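Long-range contacts in 4-hydroxybutyrate CoA-transferase (Porphyromonas gingivalis, PDB 3EH7), which probably transfers coenzyme A between acyl-CoA thioesters and small carboxylates such as acetate or 4-hydroxybutyrate: residues C136-S141 with G168-H173; I319-Q324 with S370-I375. All coordinates share one frame; numbering follows the deposited sequence.

Interaction 1: residues C136-S141 with G168-H173; sequences CSFGVS and GDNLIH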
ATOM      1  N   CYS A 136     -14.853 -13.468 -29.475  1.00 19.51           N
ATOM      2  CA  CYS A 136     -15.724 -13.779 -28.340  1.00 19.63           C
ATOM      3  C   CYS A 136     -15.432 -12.811 -27.237  1.00 19.80           C
ATOM      4  O   CYS A 136     -14.277 -12.436 -27.029  1.00 19.35           O
ATOM      5  CB  CYS A 136     -15.409 -15.143 -27.780  1.00 19.12           C
ATOM      6  SG  CYS A 136     -15.690 -16.470 -28.926  1.00 21.70           S
ATOM      7  N   SER A 137     -16.468 -12.455 -26.495  1.00 19.93           N
ATOM      8  CA  SER A 137     -16.326 -11.685 -25.277  1.00 20.34           C
ATOM      9  C   SER A 137     -16.126 -12.591 -24.040  1.00 20.63           C
ATOM     10  O   SER A 137     -16.623 -13.701 -23.972  1.00 20.09           O
ATOM     11  CB  SER A 137     -17.561 -10.800 -25.093  1.00 21.21           C
ATOM     12  OG  SER A 137     -17.598 -10.174 -23.836  1.00 22.30           O
ATOM     13  N   PHE A 138     -15.394 -12.086 -23.051  1.00 21.32           N
ATOM     14  CA  PHE A 138     -15.279 -12.772 -21.761  1.00 20.77           C
ATOM     15  C   PHE A 138     -16.537 -12.550 -20.911  1.00 21.16           C
ATOM     16  O   PHE A 138     -16.606 -13.000 -19.772  1.00 21.14           O
ATOM     17  CB  PHE A 138     -14.003 -12.334 -21.029  1.00 20.80           C
ATOM     18  CG  PHE A 138     -12.735 -12.845 -21.662  1.00 20.32           C
ATOM     19  CD1 PHE A 138     -12.106 -12.121 -22.674  1.00 19.38           C
ATOM     20  CD2 PHE A 138     -12.173 -14.060 -21.255  1.00 20.10           C
ATOM     21  CE1 PHE A 138     -10.946 -12.597 -23.291  1.00 20.40           C
ATOM     22  CE2 PHE A 138     -10.990 -14.547 -21.864  1.00 21.17           C
ATOM     23  CZ  PHE A 138     -10.368 -13.795 -22.882  1.00 19.41           C
ATOM     24  N   GLY A 139     -17.560 -11.914 -21.484  1.00 21.24           N
ATOM     25  CA  GLY A 139     -18.812 -11.659 -20.764  1.00 20.85           C
ATOM     26  C   GLY A 139     -18.574 -10.982 -19.404  1.00 20.76           C
ATOM     27  O   GLY A 139     -17.896  -9.958 -19.314  1.00 20.42           O
ATOM     28  N   VAL A 140     -19.108 -11.600 -18.361  1.00 20.08           N
ATOM     29  CA  VAL A 140     -19.113 -11.064 -17.013  1.00 20.88           C
ATOM     30  C   VAL A 140     -17.790 -11.262 -16.236  1.00 21.10           C
ATOM     31  O   VAL A 140     -17.691 -10.808 -15.117  1.00 21.74           O
ATOM     32  CB  VAL A 140     -20.286 -11.704 -16.153  1.00 21.15           C
ATOM     33  CG1 VAL A 140     -21.650 -11.399 -16.760  1.00 21.52           C
ATOM     34  CG2 VAL A 140     -20.112 -13.210 -16.009  1.00 19.62           C
ATOM     35  N   SER A 141     -16.795 -11.940 -16.818  1.00 21.13           N
ATOM     36  CA  SER A 141     -15.531 -12.234 -16.131  1.00 20.99           C
ATOM     37  C   SER A 141     -14.302 -11.865 -16.960  1.00 20.47           C
ATOM     38  O   SER A 141     -13.793 -12.662 -17.738  1.00 21.31           O
ATOM     39  CB  SER A 141     -15.494 -13.706 -15.700  1.00 21.14           C
ATOM     40  OG  SER A 141     -16.554 -13.957 -14.789  1.00 20.18           O
ATOM     41  N   GLY A 168     -15.946  -3.263 -23.755  1.00 20.52           N
ATOM     42  CA  GLY A 168     -14.671  -2.895 -23.125  1.00 21.02           C
ATOM     43  C   GLY A 168     -13.523  -3.683 -23.740  1.00 20.47           C
ATOM     44  O   GLY A 168     -13.673  -4.262 -24.812  1.00 20.95           O
ATOM     45  N   ASP A 169     -12.380  -3.704 -23.060  1.00 20.27           N
ATOM     46  CA  ASP A 169     -11.216  -4.506 -23.483  1.00 19.50           C
ATOM     47  C   ASP A 169     -11.432  -5.932 -22.991  1.00 19.66           C
ATOM     48  O   ASP A 169     -10.849  -6.369 -22.019  1.00 17.89           O
ATOM     49  CB  ASP A 169      -9.920  -3.924 -22.937  1.00 19.60           C
ATOM     50  CG  ASP A 169      -8.697  -4.721 -23.355  1.00 20.63           C
ATOM     51  OD1 ASP A 169      -8.727  -5.388 -24.421  1.00 21.32           O
ATOM     52  OD2 ASP A 169      -7.695  -4.665 -22.610  1.00 24.39           O
ATOM     53  N   ASN A 170     -12.311  -6.645 -23.695  1.00 19.41           N
ATOM     54  CA  ASN A 170     -12.934  -7.831 -23.152  1.00 19.08           C
ATOM     55  C   ASN A 170     -13.211  -8.884 -24.220  1.00 18.75           C
ATOM     56  O   ASN A 170     -14.177  -9.646 -24.097  1.00 20.07           O
ATOM     57  CB  ASN A 170     -14.252  -7.403 -22.515  1.00 18.90           C
ATOM     58  CG  ASN A 170     -14.816  -8.425 -21.585  1.00 19.90           C
ATOM     59  OD1 ASN A 170     -14.085  -9.141 -20.879  1.00 19.88           O
ATOM     60  ND2 ASN A 170     -16.152  -8.478 -21.537  1.00 20.56           N
ATOM     61  N   LEU A 171     -12.353  -8.932 -25.234  1.00 18.39           N
ATOM     62  CA  LEU A 171     -12.511  -9.839 -26.369  1.00 18.86           C
ATOM     63  C   LEU A 171     -11.288 -10.709 -26.542  1.00 18.52           C
ATOM     64  O   LEU A 171     -10.201 -10.389 -26.072  1.00 18.72           O
ATOM     65  CB  LEU A 171     -12.729  -9.072 -27.664  1.00 18.25           C
ATOM     66  CG  LEU A 171     -13.949  -8.148 -27.762  1.00 19.54           C
ATOM     67  CD1 LEU A 171     -13.891  -7.402 -29.070  1.00 18.49           C
ATOM     68  CD2 LEU A 171     -15.280  -8.898 -27.609  1.00 17.13           C
ATOM     69  N   ILE A 172     -11.493 -11.822 -27.231  1.00 18.94           N
ATOM     70  CA  ILE A 172     -10.416 -12.690 -27.640  1.00 18.86           C
ATOM     71  C   ILE A 172     -10.848 -13.330 -28.951  1.00 18.45           C
ATOM     72  O   ILE A 172     -12.021 -13.703 -29.126  1.00 18.91           O
ATOM     73  CB  ILE A 172     -10.085 -13.758 -26.553  1.00 18.60           C
ATOM     74  CG1 ILE A 172      -8.818 -14.528 -26.910  1.00 19.39           C
ATOM     75  CG2 ILE A 172     -11.297 -14.709 -26.296  1.00 18.92           C
ATOM     76  CD1 ILE A 172      -8.358 -15.486 -25.821  1.00 17.06           C
ATOM     77  N   HIS A 173      -9.911 -13.432 -29.887  1.00 18.05           N
ATOM     78  CA  HIS A 173     -10.201 -14.078 -31.126  1.00 17.22           C
ATOM     79  C   HIS A 173     -10.287 -15.577 -30.917  1.00 18.15           C
ATOM     80  O   HIS A 173      -9.478 -16.166 -30.199  1.00 18.56           O
ATOM     81  CB  HIS A 173      -9.143 -13.762 -32.161  1.00 17.19           C
ATOM     82  CG  HIS A 173      -9.597 -14.031 -33.556  1.00 14.81           C
ATOM     83  ND1 HIS A 173      -9.420 -15.245 -34.179  1.00 12.47           N
ATOM     84  CD2 HIS A 173     -10.258 -13.246 -34.438  1.00 15.15           C
ATOM     85  CE1 HIS A 173      -9.942 -15.193 -35.390  1.00 12.52           C
ATOM     86  NE2 HIS A 173     -10.451 -13.985 -35.571  1.00 12.25           N
TER
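Asn170 meets the chain of residues 136-141 with both its backbone and its side chain. Asn170 O accepts from Phe138 N at 2.9 Å, and its CG stands anti to the backbone N (chi1 -164°), which carries the amide to the turn that follows Phe138. There Asn170 ND2 donates to Gly139 O over 3.2 Å, with the oxygen close to the amide plane and ND2 on a lone pair of the carbonyl. The same ND2 also donates to Val166 O, so two carbonyls grip the amide and fix its rotation; Asn170 OD1 rests against Phe138 CB at 3.2 Å, and the amide and ring planes are 35° apart. The turn, type II' from Phe138 to Ser141, is overlapped by an ST turn, Ser137 OG accepting from Gly139 N; that hydroxyl is also bonded to Val166 N.

Leu171 lies opposite Ser137 as a non-hydrogen-bonded antiparallel pair, and Leu171 CD2 comes alongside Ser137 CA at 3.8 Å. Leu171 O sits at the edge of the Phe138 ring, in plane. With the next pair this makes a two-stranded antiparallel ribbon, 135-137 against 171-173, within the family's N-terminal region. Ile172 of the ribbon and Phe138 just beyond it pack on strand 122-127 and helix 145-151 of the parallel-sheet portion of the fold.

Ile172 forms the hydrogen-bonded pair with Cys136: Cys136 N reaches Ile172 O and Ile172 N reaches Cys136 O, each at 2.9 Å. Its side chain meets the far end of the Phe138 ring, Ile172 CB lying 3.6 Å from CE1 and CG2 3.7 Å from CZ.

Interaction 2: residues I319-Q324 with S370-I375; sequences IDLMGQ and SRIVPI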
ATOM      1  N   ILE A 319     -11.451  -4.998  12.760  1.00 21.11           N
ATOM      2  CA  ILE A 319     -10.542  -3.861  12.805  1.00 20.76           C
ATOM      3  C   ILE A 319     -10.125  -3.634  14.250  1.00 19.77           C
ATOM      4  O   ILE A 319     -10.956  -3.706  15.182  1.00 19.42           O
ATOM      5  CB  ILE A 319     -11.142  -2.597  12.163  1.00 21.65           C
ATOM      6  CG1 ILE A 319     -10.183  -1.413  12.329  1.00 23.46           C
ATOM      7  CG2 ILE A 319     -12.433  -2.204  12.807  1.00 24.66           C
ATOM      8  CD1 ILE A 319     -10.442  -0.291  11.404  1.00 24.70           C
ATOM      9  N   ASP A 320      -8.826  -3.459  14.463  1.00 18.52           N
ATOM     10  CA  ASP A 320      -8.339  -3.272  15.812  1.00 17.83           C
ATOM     11  C   ASP A 320      -8.355  -1.800  16.171  1.00 17.61           C
ATOM     12  O   ASP A 320      -8.635  -0.949  15.332  1.00 17.87           O
ATOM     13  CB  ASP A 320      -7.005  -3.976  16.086  1.00 17.39           C
ATOM     14  CG  ASP A 320      -5.794  -3.286  15.479  1.00 18.83           C
ATOM     15  OD1 ASP A 320      -5.900  -2.176  14.930  1.00 17.22           O
ATOM     16  OD2 ASP A 320      -4.710  -3.905  15.556  1.00 20.93           O
ATOM     17  N   LEU A 321      -8.076  -1.512  17.425  1.00 17.25           N
ATOM     18  CA  LEU A 321      -8.173  -0.136  17.931  1.00 17.86           C
ATOM     19  C   LEU A 321      -7.159   0.838  17.318  1.00 18.38           C
ATOM     20  O   LEU A 321      -7.279   2.050  17.523  1.00 19.46           O
ATOM     21  CB  LEU A 321      -8.077  -0.130  19.458  1.00 17.11           C
ATOM     22  CG  LEU A 321      -9.314  -0.682  20.172  1.00 16.42           C
ATOM     23  CD1 LEU A 321      -9.133  -0.685  21.670  1.00 15.04           C
ATOM     24  CD2 LEU A 321     -10.578   0.078  19.777  1.00 16.94           C
HETATM   25  N   MSE A 322      -6.148   0.317  16.606  1.00 18.99           N
HETATM   26  CA  MSE A 322      -5.153   1.163  15.922  1.00 18.52           C
HETATM   27  C   MSE A 322      -5.600   1.478  14.516  1.00 18.62           C
HETATM   28  O   MSE A 322      -5.060   2.381  13.878  1.00 18.57           O
HETATM   29  CB  MSE A 322      -3.788   0.470  15.882  1.00 18.33           C
HETATM   30  CG  MSE A 322      -3.207   0.217  17.245  1.00 18.41           C
HETATM   31 SE   MSE A 322      -1.389  -0.412  17.114  0.80 21.29          SE
HETATM   32  CE  MSE A 322      -1.668  -1.918  15.899  1.00 21.82           C
ATOM     33  N   GLY A 323      -6.572   0.707  14.031  1.00 17.86           N
ATOM     34  CA  GLY A 323      -7.054   0.829  12.679  1.00 17.60           C
ATOM     35  C   GLY A 323      -6.560  -0.252  11.722  1.00 18.07           C
ATOM     36  O   GLY A 323      -6.793  -0.119  10.541  1.00 18.43           O
ATOM     37  N   GLN A 324      -5.879  -1.313  12.181  1.00 18.41           N
ATOM     38  CA  GLN A 324      -5.484  -2.378  11.225  1.00 19.52           C
ATOM     39  C   GLN A 324      -6.738  -3.139  10.803  1.00 19.84           C
ATOM     40  O   GLN A 324      -7.546  -3.468  11.644  1.00 20.35           O
ATOM     41  CB  GLN A 324      -4.492  -3.392  11.812  1.00 19.86           C
ATOM     42  CG  GLN A 324      -3.358  -2.812  12.622  1.00 20.09           C
ATOM     43  CD  GLN A 324      -2.259  -3.804  12.843  1.00 20.32           C
ATOM     44  OE1 GLN A 324      -1.367  -3.961  11.980  1.00 18.75           O
ATOM     45  NE2 GLN A 324      -2.274  -4.467  14.014  1.00 17.90           N
ATOM     46  N   SER A 370     -17.251  -8.914  18.786  1.00 23.50           N
ATOM     47  CA  SER A 370     -17.093  -7.558  18.259  1.00 22.98           C
ATOM     48  C   SER A 370     -16.209  -7.556  17.005  1.00 23.17           C
ATOM     49  O   SER A 370     -15.185  -8.216  16.979  1.00 24.28           O
ATOM     50  CB  SER A 370     -16.416  -6.711  19.327  1.00 22.78           C
ATOM     51  OG  SER A 370     -16.296  -5.376  18.920  1.00 20.73           O
ATOM     52  N   ARG A 371     -16.583  -6.821  15.965  1.00 22.24           N
ATOM     53  CA  ARG A 371     -15.643  -6.581  14.853  1.00 21.72           C
ATOM     54  C   ARG A 371     -14.615  -5.451  15.124  1.00 20.69           C
ATOM     55  O   ARG A 371     -13.688  -5.238  14.332  1.00 20.84           O
ATOM     56  CB  ARG A 371     -16.391  -6.281  13.566  1.00 20.99           C
ATOM     57  CG  ARG A 371     -17.360  -7.318  13.185  1.00 23.19           C
ATOM     58  CD  ARG A 371     -17.681  -7.300  11.699  1.00 24.10           C
ATOM     59  NE  ARG A 371     -18.658  -8.358  11.443  1.00 26.59           N
ATOM     60  CZ  ARG A 371     -18.881  -8.907  10.255  1.00 30.94           C
ATOM     61  NH1 ARG A 371     -18.201  -8.510   9.164  1.00 34.07           N
ATOM     62  NH2 ARG A 371     -19.786  -9.864  10.148  1.00 31.29           N
ATOM     63  N   ILE A 372     -14.799  -4.715  16.211  1.00 19.86           N
ATOM     64  CA  ILE A 372     -13.836  -3.715  16.640  1.00 19.12           C
ATOM     65  C   ILE A 372     -13.155  -4.338  17.830  1.00 19.60           C
ATOM     66  O   ILE A 372     -13.773  -4.569  18.881  1.00 19.64           O
ATOM     67  CB  ILE A 372     -14.510  -2.372  16.941  1.00 19.35           C
ATOM     68  CG1 ILE A 372     -15.011  -1.748  15.616  1.00 19.79           C
ATOM     69  CG2 ILE A 372     -13.572  -1.411  17.674  1.00 18.62           C
ATOM     70  CD1 ILE A 372     -15.806  -0.401  15.817  1.00 22.14           C
ATOM     71  N   VAL A 373     -11.892  -4.691  17.643  1.00 19.20           N
ATOM     72  CA  VAL A 373     -11.210  -5.526  18.607  1.00 19.64           C
ATOM     73  C   VAL A 373     -10.005  -4.796  19.195  1.00 20.02           C
ATOM     74  O   VAL A 373      -9.390  -3.969  18.544  1.00 20.22           O
ATOM     75  CB  VAL A 373     -10.796  -6.863  17.970  1.00 20.25           C
ATOM     76  CG1 VAL A 373     -12.056  -7.644  17.542  1.00 19.55           C
ATOM     77  CG2 VAL A 373      -9.841  -6.651  16.765  1.00 17.64           C
ATOM     78  N   PRO A 374      -9.676  -5.082  20.448  1.00 20.58           N
ATOM     79  CA  PRO A 374      -8.434  -4.544  20.988  1.00 20.84           C
ATOM     80  C   PRO A 374      -7.180  -5.054  20.243  1.00 21.32           C
ATOM     81  O   PRO A 374      -6.236  -4.295  20.054  1.00 22.08           O
ATOM     82  CB  PRO A 374      -8.446  -5.003  22.443  1.00 21.09           C
ATOM     83  CG  PRO A 374      -9.454  -6.103  22.512  1.00 22.22           C
ATOM     84  CD  PRO A 374     -10.390  -5.966  21.384  1.00 20.72           C
ATOM     85  N   ILE A 375      -7.188  -6.318  19.820  1.00 20.86           N
ATOM     86  CA  ILE A 375      -6.056  -6.934  19.128  1.00 21.06           C
ATOM     87  C   ILE A 375      -6.635  -7.851  18.066  1.00 20.26           C
ATOM     88  O   ILE A 375      -7.626  -8.536  18.302  1.00 20.06           O
ATOM     89  CB  ILE A 375      -5.150  -7.772  20.086  1.00 21.58           C
ATOM     90  CG1 ILE A 375      -4.436  -6.882  21.083  1.00 21.79           C
ATOM     91  CG2 ILE A 375      -4.071  -8.537  19.309  1.00 22.61           C
ATOM     92  CD1 ILE A 375      -4.131  -7.612  22.358  1.00 26.40           C
TER
HETATM   93  O   HOH W   1      -3.579  -3.554  18.597  1.00 37.04           O
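Two backbone hydrogen bonds join Ile319 to both neighbours of Ile372: Ile319 N donates to Arg371 O at 2.7 Å, and Val373 N donates to Ile319 O at 2.8 Å. This alternation is the parallel ladder, with Ile319 beside Ile372 and Asp320 beside Val373.

Apolar contacts flank the ladder. On one face Ile319 and Ile372 lie side by side, Ile319 CG2 3.8 Å from Ile372 CG1; on the other Asp320 CB meets Val373 CG2. Leu321, in the turn, crosses Ile372 at about a right angle, Leu321 CD2 4.0 Å from Ile372 CG2, while its CD1 leans over Pro374 CA; Leu425 of helix 419-433 packs against both Leu321 and Pro374.

The polar contacts centre on the Asp320 carboxylate. With CG between the backbone N and carbonyl carbon (chi1 75°), Asp320 OD1 accepts from Met322 N at 3.0 Å and from Gln324 N at 2.9 Å, from opposite faces of its plane. Asp320 OD2 takes Gln324 NE2 on its syn side at 2.9 Å, and a water bridges it to Pro374 O. Gln324 OE1 accepts from Val382 N and NE2 donates to Ala380 O, both of the second subunit.

An Asx turn at Asp320 thus overlaps the type I turn Asp320 to Gly323 between strands 318-320 and 325-326: a beta hairpin flanked by parallel strand 372-373 and antiparallel strand 382-384 in a four-stranded mixed sheet at the subunit interface.

Overall arrangement
Interactions 1 and 2 are separate pieces of the fold: their centres are 41 Å apart, their nearest atoms about 24 Å, and they lie on opposite sides of the chain's centre. Along the sequence interaction 1 closes before interaction 2 opens, the former in the family's N-terminal range and the latter in its C-terminal range. Interaction 1, with its centre about 17 Å from the centre of the chain, is buried within one subunit and is touched by no other protein chain of the assembly. Interaction 2 is farther out, its centre about 24 Å from that of the chain, and borders the second subunit. Both pair short strands outside the two larger sheets, one antiparallel, the other parallel.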